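Local coordinates for protein cytochrome c2 iso-2 (Rhodospirillum centenum, PDB 1JDL) that carries electrons through a covalently bound heme c, serving as donor to the oxidised bacteriochlorophyll in bacterial photophosphorylation, at residues G42-G46 with F47-A51. Numbering follows the deposited sequence.
Sequences GTAPG and FNYSA. With HEM (protoporphyrin IX containing Fe), chain B.
One part of the heme pocket of this cytochrome c2, where the propionates meet the loop before helix 51-58, is a reversal of the chain that brings G42 onto the ring of Y49. That ring is sandwiched: G42 CA lies over one face, 3.3 Å from the ring centroid, in a CH-pi contact, while F47 CD2 covers the opposite face. A CB on G42 would stand over the CG end of the ring, 3.9 Å from Y49 CG; separately, the positive phi of G42 also favours glycine. With CG anti to the carbonyl carbon (chi1 -70°), the Y49 ring reaches back across the loop, where its hydroxyl donates to HEM O2A at 2.6 Å and accepts from A44 N at 3.1 Å. These two bonds fix the phenol end. A phenylalanine in its place would probably keep the sandwich but leave A44 N and that propionate oxygen without their shared partner. The same propionate takes G42 N at O1A (3.1 Å), and R39 also bonds to the heme. The reversal is a type II beta turn from A44 to F47, closed by a weak F47 N to A44 O bond of 3.4 Å and by a water that donates to A44 O and F47 O. S50 grips the second propionate, N to HEM O2D at 3.0 Å and OG to HEM O1D at 2.6 Å. The side chains of A44, F47 and Y49 pack on P31, and S50 is the N-cap of helix 51-58, its OG bonded to N53 N.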
loop_
_atom_site.group_PDB
_atom_site.type_symbol
_atom_site.label_atom_id
_atom_site.label_comp_id
_atom_site.label_asym_id
_atom_site.label_seq_id
_atom_site.Cartn_x
_atom_site.Cartn_y
_atom_site.Cartn_z
ATOM N N GLY A 42 3.588 -4.353 -5.838
ATOM C CA GLY A 42 4.059 -4.067 -7.184
ATOM C C GLY A 42 3.595 -4.974 -8.308
ATOM O O GLY A 42 4.340 -5.195 -9.266
ATOM N N THR A 43 2.370 -5.481 -8.221
ATOM C CA THR A 43 1.862 -6.371 -9.262
ATOM C C THR A 43 0.521 -5.972 -9.862
ATOM O O THR A 43 -0.053 -6.735 -10.643
ATOM C CB THR A 43 1.733 -7.819 -8.758
ATOM O OG1 THR A 43 0.816 -7.863 -7.659
ATOM C CG2 THR A 43 3.088 -8.356 -8.323
ATOM N N ALA A 44 0.008 -4.801 -9.499
ATOM C CA ALA A 44 -1.267 -4.359 -10.061
ATOM C C ALA A 44 -1.076 -4.232 -11.570
ATOM O O ALA A 44 -0.135 -3.596 -12.036
ATOM C CB ALA A 44 -1.683 -3.017 -9.463
ATOM N N PRO A 45 -1.973 -4.844 -12.355
ATOM C CA PRO A 45 -1.894 -4.799 -13.816
ATOM C C PRO A 45 -1.770 -3.393 -14.404
ATOM O O PRO A 45 -2.458 -2.466 -13.977
ATOM C CB PRO A 45 -3.189 -5.481 -14.250
ATOM C CG PRO A 45 -3.445 -6.446 -13.138
ATOM C CD PRO A 45 -3.140 -5.629 -11.918
ATOM N N GLY A 46 -0.876 -3.253 -15.377
ATOM C CA GLY A 46 -0.686 -1.989 -16.067
ATOM C C GLY A 46 -0.099 -0.793 -15.338
ATOM O O GLY A 46 0.064 0.266 -15.939
ATOM N N PHE A 47 0.223 -0.932 -14.061
ATOM C CA PHE A 47 0.783 0.203 -13.342
ATOM C C PHE A 47 2.305 0.175 -13.371
ATOM O O PHE A 47 2.911 -0.890 -13.267
ATOM C CB PHE A 47 0.310 0.218 -11.889
ATOM C CG PHE A 47 0.731 1.446 -11.145
ATOM C CD1 PHE A 47 0.045 2.646 -11.311
ATOM C CD2 PHE A 47 1.855 1.421 -10.323
ATOM C CE1 PHE A 47 0.475 3.810 -10.674
ATOM C CE2 PHE A 47 2.296 2.577 -9.682
ATOM C CZ PHE A 47 1.608 3.775 -9.856
ATOM N N ASN A 48 2.919 1.346 -13.519
ATOM C CA ASN A 48 4.375 1.430 -13.544
ATOM C C ASN A 48 4.913 1.853 -12.184
ATOM O O ASN A 48 4.910 3.033 -11.822
ATOM C CB ASN A 48 4.845 2.395 -14.634
ATOM C CG ASN A 48 4.686 1.814 -16.021
ATOM O OD1 ASN A 48 5.033 0.654 -16.262
ATOM N ND2 ASN A 48 4.173 2.615 -16.947
ATOM N N TYR A 49 5.366 0.850 -11.440
ATOM C CA TYR A 49 5.904 1.012 -10.098
ATOM C C TYR A 49 7.338 1.515 -10.040
ATOM O O TYR A 49 8.081 1.429 -11.016
ATOM C CB TYR A 49 5.860 -0.333 -9.378
ATOM C CG TYR A 49 4.475 -0.803 -9.020
ATOM C CD1 TYR A 49 3.867 -0.392 -7.834
ATOM C CD2 TYR A 49 3.782 -1.677 -9.855
ATOM C CE1 TYR A 49 2.596 -0.855 -7.482
ATOM C CE2 TYR A 49 2.516 -2.140 -9.517
ATOM C CZ TYR A 49 1.933 -1.732 -8.330
ATOM O OH TYR A 49 0.712 -2.244 -7.972
ATOM N N SER A 50 7.720 2.025 -8.875
ATOM C CA SER A 50 9.085 2.478 -8.651
ATOM C C SER A 50 9.897 1.192 -8.510
ATOM O O SER A 50 9.335 0.122 -8.258
ATOM C CB SER A 50 9.180 3.269 -7.350
ATOM O OG SER A 50 8.854 2.438 -6.249
ATOM N N ALA A 51 11.211 1.289 -8.664
ATOM C CA ALA A 51 12.055 0.115 -8.531
ATOM C C ALA A 51 11.942 -0.472 -7.123
ATOM O O ALA A 51 11.906 -1.684 -6.955
ATOM C CB ALA A 51 13.501 0.476 -8.830
HETATM C CHA HEM B . 1.137 2.790 -3.659
HETATM C CHB HEM B . -2.113 2.737 -0.096
HETATM C CHC HEM B . -2.659 7.516 -0.552
HETATM C CHD HEM B . 0.151 7.452 -4.433
HETATM C C1A HEM B . 0.334 2.364 -2.599
HETATM C C2A HEM B . 0.341 1.025 -2.058
HETATM C C3A HEM B . -0.574 1.026 -1.052
HETATM C C4A HEM B . -1.140 2.353 -0.993
HETATM C CMA HEM B . -0.910 -0.124 -0.115
HETATM C CAA HEM B . 1.111 -0.167 -2.642
HETATM C CBA HEM B . 0.209 -0.817 -3.690
HETATM C CGA HEM B . 0.871 -1.956 -4.471
HETATM O O1A HEM B . 2.009 -2.349 -4.147
HETATM O O2A HEM B . 0.234 -2.468 -5.415
HETATM C C1B HEM B . -2.561 4.040 0.063
HETATM C C2B HEM B . -3.530 4.461 1.044
HETATM C C3B HEM B . -3.486 5.827 1.043
HETATM C C4B HEM B . -2.722 6.214 -0.082
HETATM C CMB HEM B . -4.411 3.526 1.861
HETATM C CAB HEM B . -3.811 6.756 2.053
HETATM C CBB HEM B . -4.281 6.484 3.471
HETATM C C1C HEM B . -1.906 7.924 -1.615
HETATM C C2C HEM B . -1.833 9.285 -2.106
HETATM C C3C HEM B . -0.913 9.271 -3.084
HETATM C C4C HEM B . -0.616 7.880 -3.361
HETATM C CMC HEM B . -2.660 10.475 -1.615
HETATM C CAC HEM B . -0.181 10.339 -3.648
HETATM C CBC HEM B . -0.347 11.845 -3.473
HETATM C C1D HEM B . 0.606 6.166 -4.614
HETATM C C2D HEM B . 1.543 5.781 -5.644
HETATM C C3D HEM B . 1.893 4.484 -5.390
HETATM C C4D HEM B . 1.131 4.084 -4.202
HETATM C CMD HEM B . 2.102 6.668 -6.760
HETATM C CAD HEM B . 2.955 3.668 -6.132
HETATM C CBD HEM B . 4.272 3.867 -5.374
HETATM C CGD HEM B . 5.472 3.237 -6.054
HETATM O O1D HEM B . 6.590 3.393 -5.517
HETATM O O2D HEM B . 5.311 2.589 -7.111
HETATM N NA HEM B . -0.561 3.180 -1.930
HETATM N NB HEM B . -2.070 5.119 -0.643
HETATM N NC HEM B . -1.136 7.066 -2.380
HETATM N ND HEM B . 0.344 5.129 -3.734
HETATM FE FE HEM B . -0.831 5.139 -2.142
HETATM O O HOH W 1 2.409 -3.919 -12.710
#